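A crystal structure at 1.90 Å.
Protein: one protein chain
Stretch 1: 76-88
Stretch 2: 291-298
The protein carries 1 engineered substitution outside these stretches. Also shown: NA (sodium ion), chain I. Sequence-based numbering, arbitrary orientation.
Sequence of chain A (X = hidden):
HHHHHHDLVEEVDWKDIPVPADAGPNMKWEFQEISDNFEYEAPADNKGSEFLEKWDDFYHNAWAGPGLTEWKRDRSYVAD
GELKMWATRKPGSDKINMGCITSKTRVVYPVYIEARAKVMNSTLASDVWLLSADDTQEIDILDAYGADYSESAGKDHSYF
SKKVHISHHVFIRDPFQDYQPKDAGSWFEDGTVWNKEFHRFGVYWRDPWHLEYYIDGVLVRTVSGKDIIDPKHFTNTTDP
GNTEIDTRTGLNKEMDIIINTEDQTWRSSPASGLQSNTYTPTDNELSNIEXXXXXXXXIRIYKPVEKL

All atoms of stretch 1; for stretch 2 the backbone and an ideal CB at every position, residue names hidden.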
# COMPACT_ATOMS: atom_id res chain seq x y z
N SER A 76 9.71 -11.04 6.23
CA SER A 76 10.12 -9.63 6.39
C SER A 76 11.32 -9.54 7.33
O SER A 76 11.52 -10.41 8.22
CB SER A 76 8.92 -8.78 6.92
OG SER A 76 8.47 -9.37 8.16
N TYR A 77 12.14 -8.51 7.12
CA TYR A 77 13.27 -8.24 8.03
C TYR A 77 13.71 -6.77 7.92
O TYR A 77 13.20 -6.03 7.06
CB TYR A 77 14.46 -9.17 7.75
CG TYR A 77 15.07 -9.04 6.37
CD1 TYR A 77 14.40 -9.55 5.25
CD2 TYR A 77 16.36 -8.52 6.19
CE1 TYR A 77 15.00 -9.51 3.91
CE2 TYR A 77 16.98 -8.46 4.86
CZ TYR A 77 16.28 -8.95 3.75
OH TYR A 77 16.80 -8.87 2.51
N VAL A 78 14.62 -6.35 8.78
CA VAL A 78 15.23 -5.03 8.59
C VAL A 78 16.73 -5.11 8.63
O VAL A 78 17.29 -5.71 9.55
CB VAL A 78 14.51 -3.83 9.27
CG1 VAL A 78 13.25 -4.16 10.02
CG2 VAL A 78 15.33 -2.69 9.70
N ALA A 79 17.36 -4.60 7.57
CA ALA A 79 18.83 -4.74 7.46
C ALA A 79 19.41 -3.61 6.58
O ALA A 79 18.72 -3.12 5.66
CB ALA A 79 19.21 -6.12 6.88
N ASP A 80 20.64 -3.19 6.89
CA ASP A 80 21.37 -2.28 6.01
C ASP A 80 20.57 -0.98 5.72
O ASP A 80 20.67 -0.46 4.61
CB ASP A 80 21.72 -3.02 4.72
CG ASP A 80 22.60 -4.25 4.99
OD1 ASP A 80 23.35 -4.30 6.00
OD2 ASP A 80 22.53 -5.19 4.20
N GLY A 81 19.77 -0.50 6.69
CA GLY A 81 19.03 0.76 6.56
C GLY A 81 17.63 0.71 5.97
O GLY A 81 16.99 1.77 5.83
N GLU A 82 17.13 -0.49 5.61
CA GLU A 82 15.81 -0.61 5.01
C GLU A 82 14.98 -1.71 5.65
O GLU A 82 15.52 -2.73 6.02
CB GLU A 82 15.92 -0.99 3.50
CG GLU A 82 16.72 -0.07 2.67
CD GLU A 82 16.98 -0.60 1.30
OE1 GLU A 82 16.20 -1.40 0.70
OE2 GLU A 82 17.99 -0.18 0.79
N LEU A 83 13.67 -1.52 5.69
CA LEU A 83 12.72 -2.61 5.80
C LEU A 83 12.76 -3.35 4.46
O LEU A 83 12.64 -2.70 3.40
CB LEU A 83 11.29 -2.03 6.04
CG LEU A 83 10.08 -3.01 5.94
CD1 LEU A 83 10.17 -4.16 7.05
CD2 LEU A 83 8.79 -2.26 6.05
N LYS A 84 12.94 -4.67 4.52
CA LYS A 84 12.90 -5.52 3.34
C LYS A 84 11.95 -6.73 3.49
O LYS A 84 11.71 -7.19 4.59
CB LYS A 84 14.31 -5.98 3.00
CG LYS A 84 15.28 -4.79 2.68
CD LYS A 84 16.63 -5.40 2.42
CE LYS A 84 17.73 -4.33 2.42
NZ LYS A 84 19.04 -4.83 1.91
N MET A 85 11.42 -7.25 2.39
CA MET A 85 10.38 -8.26 2.40
C MET A 85 10.66 -9.00 1.08
O MET A 85 10.82 -8.33 0.03
CB MET A 85 9.05 -7.48 2.26
CG MET A 85 8.04 -7.82 3.16
SD MET A 85 6.88 -6.48 2.83
CE MET A 85 7.42 -5.50 4.24
N TRP A 86 10.71 -10.33 1.06
CA TRP A 86 10.94 -11.02 -0.21
C TRP A 86 9.98 -12.18 -0.42
O TRP A 86 9.23 -12.52 0.49
CB TRP A 86 12.42 -11.48 -0.36
CG TRP A 86 12.88 -12.75 0.33
CD1 TRP A 86 13.30 -13.89 -0.30
CD2 TRP A 86 13.06 -12.98 1.73
NE1 TRP A 86 13.70 -14.83 0.61
CE2 TRP A 86 13.57 -14.32 1.87
CE3 TRP A 86 12.83 -12.22 2.88
CZ2 TRP A 86 13.86 -14.90 3.12
CZ3 TRP A 86 13.13 -12.80 4.15
CH2 TRP A 86 13.65 -14.12 4.24
N ALA A 87 10.04 -12.82 -1.59
CA ALA A 87 9.06 -13.85 -1.95
C ALA A 87 9.73 -15.23 -2.31
O ALA A 87 10.68 -15.24 -3.08
CB ALA A 87 8.24 -13.35 -3.18
N THR A 88 9.21 -16.35 -1.81
CA THR A 88 9.74 -17.68 -2.21
C THR A 88 8.55 -18.62 -2.43
O THR A 88 7.53 -18.49 -1.73
CB THR A 88 10.69 -18.27 -1.15
OG1 THR A 88 10.01 -18.29 0.13
CG2 THR A 88 11.99 -17.42 -1.07
N UNK A 291 15.19 -9.14 -7.39
CA UNK A 291 14.05 -8.68 -8.17
C UNK A 291 12.74 -8.83 -7.38
O UNK A 291 11.77 -8.11 -7.64
CB UNK A 291 13.97 -9.46 -9.49
N UNK A 292 12.73 -9.78 -6.44
CA UNK A 292 11.57 -10.02 -5.61
C UNK A 292 11.73 -9.58 -4.15
O UNK A 292 11.08 -10.11 -3.27
CB UNK A 292 11.23 -11.51 -5.65
N UNK A 293 12.53 -8.54 -3.94
CA UNK A 293 12.70 -7.94 -2.65
C UNK A 293 12.20 -6.46 -2.70
O UNK A 293 12.68 -5.67 -3.50
CB UNK A 293 14.17 -8.03 -2.22
N UNK A 294 11.24 -6.14 -1.85
CA UNK A 294 10.64 -4.81 -1.75
C UNK A 294 11.37 -4.11 -0.59
O UNK A 294 11.51 -4.71 0.49
CB UNK A 294 9.13 -4.88 -1.52
N UNK A 295 11.91 -2.92 -0.84
CA UNK A 295 12.72 -2.20 0.17
C UNK A 295 12.05 -0.88 0.50
O UNK A 295 11.58 -0.17 -0.42
CB UNK A 295 14.15 -1.96 -0.33
N UNK A 296 11.97 -0.58 1.80
CA UNK A 296 11.40 0.68 2.27
C UNK A 296 12.48 1.34 3.10
O UNK A 296 12.90 0.79 4.11
CB UNK A 296 10.11 0.48 3.07
N UNK A 297 12.99 2.49 2.66
CA UNK A 297 14.04 3.21 3.40
C UNK A 297 13.43 3.85 4.67
O UNK A 297 14.02 3.77 5.76
CB UNK A 297 14.69 4.28 2.52
N UNK A 298 12.24 4.44 4.54
CA UNK A 298 11.56 5.03 5.72
C UNK A 298 10.10 5.32 5.46
O UNK A 298 9.64 5.34 4.30
CB UNK A 298 12.26 6.32 6.15
NA NA I . 16.28 3.77 6.37

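Strand 293-298 runs antiparallel to strand 82-86. As in any extended strand the side chains alternate, and positions 293 to 296 fall on two faces of the sheet in turn.

Position 291 has nothing of stretch 1 within 5.5 Å of its ideal CB. The visible atoms set no preference. It is Asn291, which makes no contact here.

At position 292 the CA-to-CB bond points toward stretch 1, and the ideal CB lies 4.3 Å from Ala87 CB. The small alanine leaves room for a medium side chain, polar or apolar. The residue is Asn292. Its side chain finds hydrogen bonds elsewhere in the structure, while its backbone O accepts a weak bond from Ala87 N at 3.4 Å.

Position 293 lies on the face of Lys84 and Trp86. Its ideal CB is 4.3 Å from Trp86 CB and 5.5 Å from Tyr77 OH. A beta-branched or small polar residue would suit, since both carbon and a hydroxyl are near. It is Thr293. CG2 packs 4.0 Å from Lys84 CB. OG1 accepts a hydrogen bond from a water at 2.9 Å, and that water also bonds Tyr77 OH at 2.7 Å.

Position 294 turns to the other face, beside Met85. Its backbone N donates to Met85 O at 2.9 Å. The neighbouring sulfur and carbon favour an apolar side chain, aliphatic or aromatic. It is Phe294, with chi1 t. Met85 SD sits at the ring edge, 4.4 Å from CD2.

Position 295 returns to the Lys84 face. An ideal CB would fall 2.4 Å from Glu82 OE1, a clash with that carboxylate as placed. The backbone angles are ordinary for a strand, so the case for glycine rests on this crowding. It is Gly295, and Glu82 OE1 comes to 3.6 Å from its CA.

Position 296 pairs with Leu83 through two backbone bonds: its N to Leu83 O at 2.7 Å, and Leu83 N to its O at 2.9 Å. The ideal CB is 4.1 Å from Leu83 CB. Valine, isoleucine or leucine would all fit. It is Val296, whose CB packs against Leu83 CB.

At position 297 the CA-to-CB bond points away from stretch 1, yet the sodium ion lies close, bound by Gly81 O at 2.2 Å. The backbone O of 297 binds it at 2.3 Å. An oxygen-bearing side chain is expected, and a carboxylate would also offset charge. It is Asp297, whose OD1 completes a chelate at 2.4 Å from the sodium.

Position 298 points away, with no stretch 1 atom near its ideal CB. It is Trp298, without contact here.

Stretch 2, residues 291-298: NNTFGVDW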
# COMPACT_ATOMS: atom_id res chain seq x y z
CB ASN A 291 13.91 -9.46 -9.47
CG ASN A 291 14.92 -9.04 -10.53
OD1 ASN A 291 15.51 -7.97 -10.48
ND2 ASN A 291 15.13 -9.93 -11.52
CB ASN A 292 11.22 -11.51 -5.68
CG ASN A 292 10.88 -11.92 -7.10
OD1 ASN A 292 9.76 -11.68 -7.54
ND2 ASN A 292 11.84 -12.47 -7.83
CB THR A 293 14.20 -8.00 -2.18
OG1 THR A 293 14.60 -9.37 -2.13
CG2 THR A 293 14.38 -7.40 -0.78
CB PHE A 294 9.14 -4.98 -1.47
CG PHE A 294 8.38 -3.67 -1.32
CD1 PHE A 294 8.74 -2.53 -2.07
CD2 PHE A 294 7.34 -3.58 -0.40
CE1 PHE A 294 8.04 -1.29 -1.91
CE2 PHE A 294 6.60 -2.39 -0.25
CZ PHE A 294 6.95 -1.23 -1.01
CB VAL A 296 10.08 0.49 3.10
CG1 VAL A 296 9.61 1.82 3.71
CG2 VAL A 296 9.00 -0.07 2.21
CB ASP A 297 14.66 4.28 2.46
CG ASP A 297 15.84 5.03 3.09
OD1 ASP A 297 16.34 4.61 4.15
OD2 ASP A 297 16.28 6.07 2.52
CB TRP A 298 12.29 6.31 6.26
CG TRP A 298 12.76 7.38 5.20
CD1 TRP A 298 14.08 7.68 4.80
CD2 TRP A 298 11.91 8.33 4.52
NE1 TRP A 298 14.07 8.77 3.90
CE2 TRP A 298 12.76 9.17 3.71
CE3 TRP A 298 10.53 8.55 4.50
CZ2 TRP A 298 12.25 10.22 2.91
CZ3 TRP A 298 10.01 9.57 3.68
CH2 TRP A 298 10.88 10.40 2.90
O HOH W 1 15.98 -10.21 0.29
O HOH W 2 17.58 5.74 6.81
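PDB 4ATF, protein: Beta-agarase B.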